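Local atomic coordinates of oxalate biosynthetic component 1 (Burkholderia thailandensis, PDB entry 5IKY), a protein that produces oxalate in a quorum sensing-dependent pathway, as a bifunctional enzyme combining a serine hydrolase of the alpha/beta-hydrolase type with a lyase activity. Residues T430-T435 with I465-D470; T355-S360 with V436-D441; H29-L34 with A68-T73. One frame throughout, in Å; residues are numbered along the deposited sequence.

Contact 1 of 3, residues T430-T435 with I465-D470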
ATOM      1  N   THR A 430       1.011  10.536  35.101  1.00 69.03           N
ATOM      2  CA  THR A 430       0.349  10.557  36.403  1.00 67.65           C
ATOM      3  C   THR A 430      -1.033  11.203  36.316  1.00 69.72           C
ATOM      4  O   THR A 430      -1.972  10.782  36.991  1.00 81.94           O
ATOM      5  CB  THR A 430       1.203  11.304  37.445  1.00 61.30           C
ATOM      6  OG1 THR A 430       2.475  10.653  37.571  1.00 76.01           O
ATOM      7  CG2 THR A 430       0.517  11.320  38.798  1.00 58.14           C
ATOM      8  N   GLN A 431      -1.155  12.217  35.465  1.00 56.55           N
ATOM      9  CA  GLN A 431      -2.421  12.914  35.273  1.00 55.54           C
ATOM     10  C   GLN A 431      -3.420  12.093  34.457  1.00 71.24           C
ATOM     11  O   GLN A 431      -4.629  12.177  34.675  1.00 68.90           O
ATOM     12  CB  GLN A 431      -2.180  14.261  34.588  1.00 55.28           C
ATOM     13  CG  GLN A 431      -1.569  15.315  35.491  1.00 70.94           C
ATOM     14  CD  GLN A 431      -2.619  16.187  36.148  1.00 80.91           C
ATOM     15  OE1 GLN A 431      -3.584  16.606  35.506  1.00 76.25           O
ATOM     16  NE2 GLN A 431      -2.443  16.461  37.435  1.00 81.89           N
ATOM     17  N   LEU A 432      -2.910  11.304  33.517  1.00 59.74           N
ATOM     18  CA  LEU A 432      -3.765  10.544  32.611  1.00 53.19           C
ATOM     19  C   LEU A 432      -4.140   9.174  33.169  1.00 63.21           C
ATOM     20  O   LEU A 432      -5.199   8.634  32.842  1.00 57.25           O
ATOM     21  CB  LEU A 432      -3.080  10.377  31.254  1.00 51.59           C
ATOM     22  CG  LEU A 432      -2.984  11.632  30.384  1.00 58.18           C
ATOM     23  CD1 LEU A 432      -2.129  11.360  29.158  1.00 59.64           C
ATOM     24  CD2 LEU A 432      -4.367  12.112  29.977  1.00 51.07           C
ATOM     25  N   ARG A 433      -3.269   8.620  34.009  1.00 62.24           N
ATOM     26  CA  ARG A 433      -3.457   7.275  34.557  1.00 68.66           C
ATOM     27  C   ARG A 433      -4.822   7.020  35.220  1.00 65.70           C
ATOM     28  O   ARG A 433      -5.414   5.962  34.994  1.00 61.80           O
ATOM     29  CB  ARG A 433      -2.337   6.958  35.553  1.00 66.73           C
ATOM     30  CG  ARG A 433      -2.491   5.623  36.269  1.00 70.18           C
ATOM     31  CD  ARG A 433      -1.234   4.783  36.128  1.00 58.66           C
ATOM     32  NE  ARG A 433      -0.032   5.580  36.348  1.00 87.49           N
ATOM     33  CZ  ARG A 433       1.116   5.396  35.703  1.00 93.22           C
ATOM     34  NH1 ARG A 433       1.223   4.437  34.790  1.00 74.18           N
ATOM     35  NH2 ARG A 433       2.157   6.173  35.969  1.00 90.76           N
ATOM     36  N   PRO A 434      -5.327   7.968  36.040  1.00 61.54           N
ATOM     37  CA  PRO A 434      -6.648   7.700  36.627  1.00 62.02           C
ATOM     38  C   PRO A 434      -7.743   7.574  35.573  1.00 64.41           C
ATOM     39  O   PRO A 434      -8.641   6.745  35.723  1.00 64.05           O
ATOM     40  CB  PRO A 434      -6.896   8.923  37.516  1.00 56.17           C
ATOM     41  CG  PRO A 434      -5.538   9.442  37.828  1.00 52.51           C
ATOM     42  CD  PRO A 434      -4.744   9.210  36.580  1.00 59.99           C
ATOM     43  N   THR A 435      -7.662   8.384  34.521  1.00 61.30           N
ATOM     44  CA  THR A 435      -8.636   8.324  33.436  1.00 54.98           C
ATOM     45  C   THR A 435      -8.540   6.999  32.681  1.00 63.52           C
ATOM     46  O   THR A 435      -9.556   6.353  32.416  1.00 61.37           O
ATOM     47  CB  THR A 435      -8.450   9.492  32.451  1.00 51.43           C
ATOM     48  OG1 THR A 435      -8.801  10.721  33.099  1.00 67.52           O
ATOM     49  CG2 THR A 435      -9.330   9.302  31.216  1.00 45.47           C
ATOM     50  N   ILE A 465       3.547   4.317  26.090  1.00 56.04           N
ATOM     51  CA  ILE A 465       4.148   3.107  26.642  1.00 58.22           C
ATOM     52  C   ILE A 465       3.845   2.984  28.129  1.00 57.90           C
ATOM     53  O   ILE A 465       3.448   1.920  28.605  1.00 50.13           O
ATOM     54  CB  ILE A 465       5.676   3.080  26.441  1.00 62.75           C
ATOM     55  CG1 ILE A 465       6.026   3.061  24.956  1.00 56.58           C
ATOM     56  CG2 ILE A 465       6.290   1.869  27.129  1.00 49.78           C
ATOM     57  CD1 ILE A 465       7.502   3.243  24.694  1.00 60.83           C
ATOM     58  N   ALA A 466       4.031   4.085  28.853  1.00 59.40           N
ATOM     59  CA  ALA A 466       3.839   4.113  30.301  1.00 65.74           C
ATOM     60  C   ALA A 466       2.419   3.731  30.698  1.00 56.30           C
ATOM     61  O   ALA A 466       2.206   3.057  31.704  1.00 79.60           O
ATOM     62  CB  ALA A 466       4.182   5.490  30.850  1.00 50.19           C
ATOM     63  N   LEU A 467       1.450   4.165  29.901  1.00 64.93           N
ATOM     64  CA  LEU A 467       0.048   3.905  30.189  1.00 55.82           C
ATOM     65  C   LEU A 467      -0.415   2.597  29.557  1.00 57.52           C
ATOM     66  O   LEU A 467      -1.569   2.199  29.716  1.00 58.82           O
ATOM     67  CB  LEU A 467      -0.815   5.067  29.695  1.00 58.20           C
ATOM     68  CG  LEU A 467      -0.522   6.427  30.329  1.00 55.93           C
ATOM     69  CD1 LEU A 467      -1.355   7.512  29.673  1.00 53.80           C
ATOM     70  CD2 LEU A 467      -0.788   6.380  31.827  1.00 48.36           C
ATOM     71  N   ASP A 468       0.498   1.938  28.846  1.00 58.35           N
ATOM     72  CA  ASP A 468       0.207   0.673  28.175  1.00 55.51           C
ATOM     73  C   ASP A 468      -0.996   0.818  27.245  1.00 49.27           C
ATOM     74  O   ASP A 468      -1.913  -0.003  27.262  1.00 61.21           O
ATOM     75  CB  ASP A 468      -0.035  -0.438  29.205  1.00 56.72           C
ATOM     76  CG  ASP A 468       0.006  -1.827  28.593  1.00 84.15           C
ATOM     77  OD1 ASP A 468       0.860  -2.066  27.712  1.00 94.70           O
ATOM     78  OD2 ASP A 468      -0.815  -2.678  28.996  1.00 83.17           O
ATOM     79  N   LEU A 469      -0.989   1.874  26.440  1.00 58.76           N
ATOM     80  CA  LEU A 469      -2.106   2.149  25.546  1.00 43.11           C
ATOM     81  C   LEU A 469      -2.048   1.283  24.294  1.00 43.91           C
ATOM     82  O   LEU A 469      -1.044   0.624  24.025  1.00 42.93           O
ATOM     83  CB  LEU A 469      -2.135   3.626  25.165  1.00 44.48           C
ATOM     84  CG  LEU A 469      -2.257   4.596  26.342  1.00 57.12           C
ATOM     85  CD1 LEU A 469      -2.412   6.022  25.842  1.00 44.42           C
ATOM     86  CD2 LEU A 469      -3.413   4.211  27.255  1.00 43.69           C
ATOM     87  N   ASP A 470      -3.134   1.292  23.530  1.00 44.44           N
ATOM     88  CA  ASP A 470      -3.258   0.413  22.376  1.00 41.21           C
ATOM     89  C   ASP A 470      -2.886   1.112  21.075  1.00 49.54           C
ATOM     90  O   ASP A 470      -2.403   0.477  20.136  1.00 50.34           O
ATOM     91  CB  ASP A 470      -4.684  -0.130  22.288  1.00 49.83           C
ATOM     92  CG  ASP A 470      -5.158  -0.729  23.598  1.00 64.42           C
ATOM     93  OD1 ASP A 470      -4.756  -1.869  23.909  1.00 69.45           O
ATOM     94  OD2 ASP A 470      -5.928  -0.058  24.319  1.00 62.64           O
TER
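In the outer layer of the TIM barrel, L467 at the end of helix 460-466 packs against L432 and R433 of helix 418-442. The two helices are successive in the chain, separated by barrel strand 446-451, and the backbones come closest at R433 and L467, whose CA atoms are 6.5 Å apart. L467 supplies most of its segment's contact surface by dividing its two methyls between neighbouring residues. Its CD1 lies 3.7 Å from L432 CB and also meets the tip of that leucine, with 4.0 Å between the two CD1 atoms; the side chains cross at about a right angle. The other methyl, CD2, rests on the helix backbone itself, 3.9 Å from R433 CA. Although L467 CB does not aim at helix 418-442, CG stands anti to the carbonyl carbon (chi1 -61°), and this carries the methyls across. L432 adds a buried contact to A381 and L400, while L467 also touches V436 one turn farther along.

The helix that leads into L467 ends in a Schellman motif: D468 takes positive phi (55°), and its N bonds to I465 O at 3.0 Å. The chain then turns inward, L469 packing on I448 and L450, and D470 reaching strand 446-451 through hydrogen bonds to I448. On the more open side, R433 leaves its helix with CG anti to the backbone N (chi1 175°), and bends at chi2 and chi3 to bring the guanidinium over to the end of the other helix. L467 CD2 covers one face of this group, 4.1 Å from R433 NH1, while A466 O lies at the guanidinium edge, near its plane, 3.5 Å from NH1.

Contact 2 of 3, residues T355-S360 with V436-D441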
ATOM      1  N   THR A 355     -15.710  15.189  32.259  1.00 47.37           N
ATOM      2  CA  THR A 355     -17.154  15.001  32.187  1.00 58.20           C
ATOM      3  C   THR A 355     -17.503  13.916  31.167  1.00 52.71           C
ATOM      4  O   THR A 355     -18.444  13.147  31.366  1.00 59.82           O
ATOM      5  CB  THR A 355     -17.877  16.313  31.829  1.00 56.66           C
ATOM      6  OG1 THR A 355     -17.470  17.345  32.737  1.00 68.02           O
ATOM      7  CG2 THR A 355     -19.387  16.138  31.916  1.00 47.66           C
ATOM      8  N   ILE A 356     -16.733  13.853  30.081  1.00 50.04           N
ATOM      9  CA  ILE A 356     -16.893  12.796  29.086  1.00 48.12           C
ATOM     10  C   ILE A 356     -16.626  11.429  29.709  1.00 48.39           C
ATOM     11  O   ILE A 356     -17.406  10.492  29.532  1.00 47.52           O
ATOM     12  CB  ILE A 356     -15.950  12.989  27.881  1.00 57.43           C
ATOM     13  CG1 ILE A 356     -16.302  14.262  27.112  1.00 61.96           C
ATOM     14  CG2 ILE A 356     -16.007  11.775  26.956  1.00 42.87           C
ATOM     15  CD1 ILE A 356     -17.615  14.187  26.384  1.00 70.31           C
ATOM     16  N   VAL A 357     -15.516  11.327  30.435  1.00 46.60           N
ATOM     17  CA  VAL A 357     -15.151  10.100  31.138  1.00 58.69           C
ATOM     18  C   VAL A 357     -16.272   9.648  32.063  1.00 59.62           C
ATOM     19  O   VAL A 357     -16.717   8.501  32.025  1.00 60.20           O
ATOM     20  CB  VAL A 357     -13.873  10.288  31.979  1.00 59.69           C
ATOM     21  CG1 VAL A 357     -13.494   8.987  32.672  1.00 46.01           C
ATOM     22  CG2 VAL A 357     -12.731  10.800  31.117  1.00 52.62           C
ATOM     23  N   GLU A 358     -16.726  10.582  32.888  1.00 52.48           N
ATOM     24  CA  GLU A 358     -17.721  10.312  33.912  1.00 55.30           C
ATOM     25  C   GLU A 358     -19.076   9.949  33.305  1.00 59.51           C
ATOM     26  O   GLU A 358     -19.802   9.109  33.842  1.00 68.49           O
ATOM     27  CB  GLU A 358     -17.827  11.528  34.834  1.00 48.50           C
ATOM     28  CG  GLU A 358     -19.189  11.806  35.414  1.00 74.06           C
ATOM     29  CD  GLU A 358     -19.149  12.923  36.440  1.00 94.23           C
ATOM     30  OE1 GLU A 358     -19.791  13.970  36.214  1.00107.03           O
ATOM     31  OE2 GLU A 358     -18.470  12.752  37.474  1.00110.19           O
ATOM     32  N   ASN A 359     -19.407  10.562  32.172  1.00 51.61           N
ATOM     33  CA  ASN A 359     -20.628  10.208  31.458  1.00 45.53           C
ATOM     34  C   ASN A 359     -20.498   8.849  30.780  1.00 63.13           C
ATOM     35  O   ASN A 359     -21.471   8.106  30.666  1.00 56.03           O
ATOM     36  CB  ASN A 359     -20.982  11.277  30.422  1.00 48.38           C
ATOM     37  CG  ASN A 359     -21.497  12.553  31.055  1.00 55.30           C
ATOM     38  OD1 ASN A 359     -21.946  12.553  32.200  1.00 52.27           O
ATOM     39  ND2 ASN A 359     -21.438  13.651  30.308  1.00 52.80           N
ATOM     40  N   SER A 360     -19.284   8.528  30.340  1.00 46.69           N
ATOM     41  CA  SER A 360     -19.023   7.272  29.642  1.00 44.84           C
ATOM     42  C   SER A 360     -19.128   6.054  30.554  1.00 51.85           C
ATOM     43  O   SER A 360     -19.683   5.030  30.160  1.00 51.19           O
ATOM     44  CB  SER A 360     -17.637   7.299  28.996  1.00 47.63           C
ATOM     45  OG  SER A 360     -17.579   8.252  27.955  1.00 48.70           O
ATOM     46  N   VAL A 436      -7.318   6.596  32.344  1.00 46.40           N
ATOM     47  CA  VAL A 436      -7.093   5.329  31.661  1.00 54.09           C
ATOM     48  C   VAL A 436      -7.625   4.163  32.489  1.00 57.33           C
ATOM     49  O   VAL A 436      -8.404   3.345  31.998  1.00 59.51           O
ATOM     50  CB  VAL A 436      -5.601   5.093  31.370  1.00 58.07           C
ATOM     51  CG1 VAL A 436      -5.393   3.714  30.765  1.00 45.43           C
ATOM     52  CG2 VAL A 436      -5.058   6.176  30.449  1.00 59.40           C
ATOM     53  N   GLU A 437      -7.212   4.100  33.750  1.00 56.55           N
ATOM     54  CA  GLU A 437      -7.641   3.030  34.644  1.00 65.20           C
ATOM     55  C   GLU A 437      -9.156   3.008  34.826  1.00 54.51           C
ATOM     56  O   GLU A 437      -9.763   1.942  34.898  1.00 48.95           O
ATOM     57  CB  GLU A 437      -6.951   3.167  36.001  1.00 58.22           C
ATOM     58  CG  GLU A 437      -5.461   2.865  35.965  1.00 73.33           C
ATOM     59  CD  GLU A 437      -4.797   3.042  37.317  1.00 94.36           C
ATOM     60  OE1 GLU A 437      -5.390   3.714  38.188  1.00 98.82           O
ATOM     61  OE2 GLU A 437      -3.686   2.505  37.508  1.00108.42           O
ATOM     62  N   LYS A 438      -9.764   4.187  34.888  1.00 53.81           N
ATOM     63  CA  LYS A 438     -11.209   4.289  35.046  1.00 53.46           C
ATOM     64  C   LYS A 438     -11.940   3.676  33.852  1.00 58.65           C
ATOM     65  O   LYS A 438     -12.944   2.983  34.019  1.00 58.87           O
ATOM     66  CB  LYS A 438     -11.623   5.749  35.231  1.00 50.17           C
ATOM     67  CG  LYS A 438     -13.045   5.939  35.732  1.00 63.63           C
ATOM     68  CD  LYS A 438     -13.364   7.414  35.916  1.00 77.99           C
ATOM     69  CE  LYS A 438     -14.198   7.656  37.161  1.00 79.34           C
ATOM     70  NZ  LYS A 438     -14.679   9.064  37.220  1.00 90.01           N
ATOM     71  N   LEU A 439     -11.423   3.925  32.653  1.00 53.45           N
ATOM     72  CA  LEU A 439     -12.031   3.405  31.430  1.00 52.26           C
ATOM     73  C   LEU A 439     -11.886   1.885  31.316  1.00 44.22           C
ATOM     74  O   LEU A 439     -12.823   1.199  30.915  1.00 67.59           O
ATOM     75  CB  LEU A 439     -11.417   4.083  30.203  1.00 46.08           C
ATOM     76  CG  LEU A 439     -11.766   5.562  30.009  1.00 54.68           C
ATOM     77  CD1 LEU A 439     -10.956   6.161  28.871  1.00 47.03           C
ATOM     78  CD2 LEU A 439     -13.255   5.732  29.753  1.00 49.77           C
ATOM     79  N   ARG A 440     -10.713   1.366  31.668  1.00 57.97           N
ATOM     80  CA  ARG A 440     -10.474  -0.077  31.639  1.00 64.45           C
ATOM     81  C   ARG A 440     -11.338  -0.815  32.664  1.00 62.93           C
ATOM     82  O   ARG A 440     -11.783  -1.935  32.418  1.00 69.21           O
ATOM     83  CB  ARG A 440      -8.999  -0.390  31.904  1.00 53.56           C
ATOM     84  CG  ARG A 440      -8.009   0.408  31.078  1.00 51.10           C
ATOM     85  CD  ARG A 440      -7.551  -0.331  29.839  1.00 45.81           C
ATOM     86  NE  ARG A 440      -6.240   0.143  29.406  1.00 57.96           N
ATOM     87  CZ  ARG A 440      -5.742  -0.033  28.185  1.00 69.84           C
ATOM     88  NH1 ARG A 440      -4.539   0.436  27.888  1.00 66.39           N
ATOM     89  NH2 ARG A 440      -6.451  -0.668  27.260  1.00 65.04           N
ATOM     90  N   ASP A 441     -11.567  -0.187  33.814  1.00 56.36           N
ATOM     91  CA  ASP A 441     -12.332  -0.817  34.888  1.00 55.29           C
ATOM     92  C   ASP A 441     -13.817  -0.931  34.555  1.00 52.23           C
ATOM     93  O   ASP A 441     -14.492  -1.855  35.009  1.00 78.65           O
ATOM     94  CB  ASP A 441     -12.155  -0.046  36.197  1.00 59.24           C
ATOM     95  CG  ASP A 441     -10.760  -0.191  36.775  1.00 86.54           C
ATOM     96  OD1 ASP A 441      -9.978  -1.008  36.245  1.00 98.07           O
ATOM     97  OD2 ASP A 441     -10.447   0.507  37.764  1.00 89.82           O
TER
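V357 of helix 354-360 meets K438 and L439, adjacent residues of helix 418-442, in a small apolar contact between two outer helices of the TIM barrel. Followed along the second helix, V436 comes first; its CB points away from helix 354-360, and the side chain is used instead against L379, I448 and L467. K438 makes the closest approach. CG anti to the backbone N (chi1 -166°) directs its aliphatic chain toward the neighbouring helix, and CD lies 3.6 Å from V357 CG1, the branch of the valine that is itself anti to its backbone N. Lysine and valine cross obliquely. Beyond CD the lysine bends at chi3, and NZ ends 5.3 Å from E358 OE2; the charges are opposite but not in contact, so any attraction is probably modest. L439 approaches the same valine methyl more loosely with its CD2, 4.4 Å from V357 CG1, on the buried side of the lysine.

The last turn of helix 354-360 is held internally: I356 O accepts S360 N at 2.8 Å and S360 OG at 2.7 Å from opposite faces of the carbonyl plane, which gives the buried hydroxyl a backbone acceptor. Beneath the contact lies the barrel wall, with V357 on V351 and S360 on I349 of strand 346-351, L439 on F377 of strand 375-380 and on I448 of strand 446-451. Helix 354-360 therefore lies over strand 346-351 and helix 418-442 over strands 375-380 and 446-451, three neighbouring strands of the barrel.

Contact 3 of 3, residues H29-L34 with A68-T73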
ATOM      1  N   HIS A  29       3.264  48.921   2.235  1.00 85.12           N
ATOM      2  CA  HIS A  29       2.253  49.921   2.539  1.00 74.84           C
ATOM      3  C   HIS A  29       1.729  50.628   1.289  1.00 80.15           C
ATOM      4  O   HIS A  29       0.514  50.729   1.097  1.00 67.27           O
ATOM      5  CB  HIS A  29       2.820  50.948   3.511  1.00102.82           C
ATOM      6  CG  HIS A  29       1.776  51.699   4.277  1.00126.60           C
ATOM      7  ND1 HIS A  29       1.312  52.934   3.887  1.00138.91           N
ATOM      8  CD2 HIS A  29       1.174  51.425   5.458  1.00135.09           C
ATOM      9  CE1 HIS A  29       0.410  53.360   4.757  1.00141.98           C
ATOM     10  NE2 HIS A  29       0.316  52.467   5.722  1.00140.52           N
ATOM     11  N   ALA A  30       2.647  51.097   0.445  1.00 65.13           N
ATOM     12  CA  ALA A  30       2.311  51.838  -0.775  1.00 75.19           C
ATOM     13  C   ALA A  30       1.261  51.165  -1.662  1.00 77.35           C
ATOM     14  O   ALA A  30       0.384  51.839  -2.203  1.00 88.84           O
ATOM     15  CB  ALA A  30       3.574  52.086  -1.583  1.00 66.88           C
ATOM     16  N   LEU A  31       1.351  49.847  -1.814  1.00 84.99           N
ATOM     17  CA  LEU A  31       0.440  49.127  -2.700  1.00 79.61           C
ATOM     18  C   LEU A  31      -1.007  49.229  -2.221  1.00 77.69           C
ATOM     19  O   LEU A  31      -1.932  49.339  -3.027  1.00 84.05           O
ATOM     20  CB  LEU A  31       0.855  47.659  -2.822  1.00 74.65           C
ATOM     21  CG  LEU A  31       2.243  47.418  -3.424  1.00 80.54           C
ATOM     22  CD1 LEU A  31       2.484  45.931  -3.657  1.00 60.68           C
ATOM     23  CD2 LEU A  31       2.442  48.219  -4.712  1.00 63.14           C
ATOM     24  N   LEU A  32      -1.193  49.203  -0.904  1.00 75.70           N
ATOM     25  CA  LEU A  32      -2.523  49.324  -0.314  1.00 79.68           C
ATOM     26  C   LEU A  32      -2.989  50.777  -0.274  1.00 85.07           C
ATOM     27  O   LEU A  32      -4.136  51.078  -0.601  1.00 81.25           O
ATOM     28  CB  LEU A  32      -2.540  48.733   1.095  1.00 70.25           C
ATOM     29  CG  LEU A  32      -2.356  47.218   1.193  1.00 70.07           C
ATOM     30  CD1 LEU A  32      -2.379  46.769   2.646  1.00 71.95           C
ATOM     31  CD2 LEU A  32      -3.425  46.503   0.388  1.00 67.77           C
ATOM     32  N   GLU A  33      -2.084  51.672   0.120  1.00 80.39           N
ATOM     33  CA  GLU A  33      -2.381  53.101   0.229  1.00 82.99           C
ATOM     34  C   GLU A  33      -2.787  53.690  -1.119  1.00 84.67           C
ATOM     35  O   GLU A  33      -3.390  54.759  -1.194  1.00 96.47           O
ATOM     36  CB  GLU A  33      -1.167  53.847   0.786  1.00 82.39           C
ATOM     37  CG  GLU A  33      -1.495  55.138   1.513  1.00103.71           C
ATOM     38  CD  GLU A  33      -0.292  55.710   2.239  1.00140.67           C
ATOM     39  OE1 GLU A  33       0.820  55.169   2.063  1.00143.26           O
ATOM     40  OE2 GLU A  33      -0.457  56.699   2.986  1.00157.88           O
ATOM     41  N   LEU A  34      -2.444  52.967  -2.179  1.00 88.92           N
ATOM     42  CA  LEU A  34      -2.738  53.360  -3.548  1.00 81.16           C
ATOM     43  C   LEU A  34      -4.218  53.160  -3.894  1.00 83.28           C
ATOM     44  O   LEU A  34      -4.730  53.748  -4.846  1.00 93.02           O
ATOM     45  CB  LEU A  34      -1.840  52.559  -4.496  1.00 87.68           C
ATOM     46  CG  LEU A  34      -1.924  52.699  -6.011  1.00 99.83           C
ATOM     47  CD1 LEU A  34      -0.532  52.571  -6.595  1.00 95.91           C
ATOM     48  CD2 LEU A  34      -2.838  51.626  -6.579  1.00100.36           C
ATOM     49  N   ALA A  68       3.196  43.171 -11.258  1.00 61.56           N
ATOM     50  CA  ALA A  68       2.141  43.465 -12.221  1.00 61.87           C
ATOM     51  C   ALA A  68       2.024  44.979 -12.370  1.00 63.21           C
ATOM     52  O   ALA A  68       2.227  45.710 -11.402  1.00 69.00           O
ATOM     53  CB  ALA A  68       0.819  42.859 -11.778  1.00 60.59           C
ATOM     54  N   PRO A  69       1.703  45.461 -13.580  1.00 64.22           N
ATOM     55  CA  PRO A  69       1.646  46.912 -13.775  1.00 66.04           C
ATOM     56  C   PRO A  69       0.510  47.544 -12.982  1.00 66.74           C
ATOM     57  O   PRO A  69      -0.531  46.918 -12.788  1.00 64.27           O
ATOM     58  CB  PRO A  69       1.413  47.058 -15.280  1.00 66.62           C
ATOM     59  CG  PRO A  69       0.729  45.801 -15.675  1.00 65.48           C
ATOM     60  CD  PRO A  69       1.312  44.727 -14.794  1.00 64.17           C
ATOM     61  N   ILE A  70       0.718  48.771 -12.523  1.00 71.24           N
ATOM     62  CA  ILE A  70      -0.309  49.485 -11.781  1.00 72.00           C
ATOM     63  C   ILE A  70      -0.862  50.646 -12.595  1.00 72.28           C
ATOM     64  O   ILE A  70      -0.176  51.645 -12.807  1.00 83.54           O
ATOM     65  CB  ILE A  70       0.227  50.031 -10.447  1.00 70.61           C
ATOM     66  CG1 ILE A  70       0.882  48.914  -9.636  1.00 66.35           C
ATOM     67  CG2 ILE A  70      -0.891  50.689  -9.660  1.00 69.99           C
ATOM     68  CD1 ILE A  70       1.501  49.387  -8.342  1.00 75.58           C
ATOM     69  N   ASP A  71      -2.101  50.508 -13.053  1.00 78.89           N
ATOM     70  CA  ASP A  71      -2.775  51.594 -13.752  1.00 77.83           C
ATOM     71  C   ASP A  71      -3.650  52.355 -12.764  1.00 75.07           C
ATOM     72  O   ASP A  71      -4.648  51.827 -12.281  1.00 87.52           O
ATOM     73  CB  ASP A  71      -3.616  51.059 -14.915  1.00 68.77           C
ATOM     74  CG  ASP A  71      -3.962  52.138 -15.931  1.00 96.58           C
ATOM     75  OD1 ASP A  71      -3.859  53.338 -15.598  1.00 83.11           O
ATOM     76  OD2 ASP A  71      -4.342  51.780 -17.067  1.00104.31           O
ATOM     77  N   LEU A  72      -3.274  53.594 -12.467  1.00 93.88           N
ATOM     78  CA  LEU A  72      -4.004  54.402 -11.494  1.00 92.30           C
ATOM     79  C   LEU A  72      -5.403  54.763 -11.986  1.00100.44           C
ATOM     80  O   LEU A  72      -6.257  55.178 -11.203  1.00109.12           O
ATOM     81  CB  LEU A  72      -3.222  55.673 -11.159  1.00 86.85           C
ATOM     82  CG  LEU A  72      -1.939  55.457 -10.354  1.00 77.77           C
ATOM     83  CD1 LEU A  72      -1.293  56.784  -9.999  1.00 75.97           C
ATOM     84  CD2 LEU A  72      -2.230  54.649  -9.102  1.00 75.85           C
ATOM     85  N   THR A  73      -5.629  54.602 -13.288  1.00103.46           N
ATOM     86  CA  THR A  73      -6.946  54.820 -13.873  1.00107.43           C
ATOM     87  C   THR A  73      -7.944  53.800 -13.326  1.00118.35           C
ATOM     88  O   THR A  73      -9.141  54.072 -13.228  1.00119.96           O
ATOM     89  CB  THR A  73      -6.897  54.731 -15.412  1.00 92.53           C
ATOM     90  OG1 THR A  73      -5.820  55.539 -15.904  1.00 91.16           O
ATOM     91  CG2 THR A  73      -8.204  55.208 -16.024  1.00 86.18           C
TER
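L34, at the end of the 29-34 segment, rests its branched end on I70, in strand 70-71, and on L72, in the 3-10 turn that follows. Its CD1 meets I70 CG2 tip to tip at 3.6 Å, while L34 CG lies 3.7 Å from L72 CD2. That leucine methyl therefore sits against the branch point of L34. With CG anti to the backbone N (chi1 178°), L34 sends both methyls toward the strand. A turn earlier, L31 CD2 touches I70 CD1 at 3.9 Å, the two side chains crossing at about a right angle, so the isoleucine spans both leucines.

Around this apolar cluster, L34 also rests on L88 and P240, and I70 and L72 both pack on W100. Polar bonds brace the helix and the turn after the strand. H29 ND1 donates to E33 OE1 at 2.9 Å; the oxygen lies in the imidazole plane but is met from above its own carboxylate plane by a bent bond (132°). After I70, D71 OD1 accepts T73 N at 3.2 Å in an Asx turn and T73 OG1 from the same face, with S98 OG as a further partner. The whole is a short helix laid on strand 70-71, an outermost strand of a three-stranded antiparallel sheet in the N-terminal domain.

In the fold
Contacts 1 and 2 belong to the same TIM barrel and share helix 418-442, whose successive turns face first the end of helix 460-466 and then helix 354-360. They touch each other: T435 CG2 meets V357 CG2 at 3.7 Å, and R440 NH2 forms a salt bridge with D470 OD2 at 3.0 Å. Contact 2 is the buried one, contacts 1 and 3 only partly so. In contacts 1 and 2 the long chain of an arginine or lysine borders the aliphatic centre at the more open side. Contact 3 lies in another domain, its centre about 58 and 60 Å from those of contacts 1 and 2; its helix meets a strand, and only aliphatic side chains do the touching.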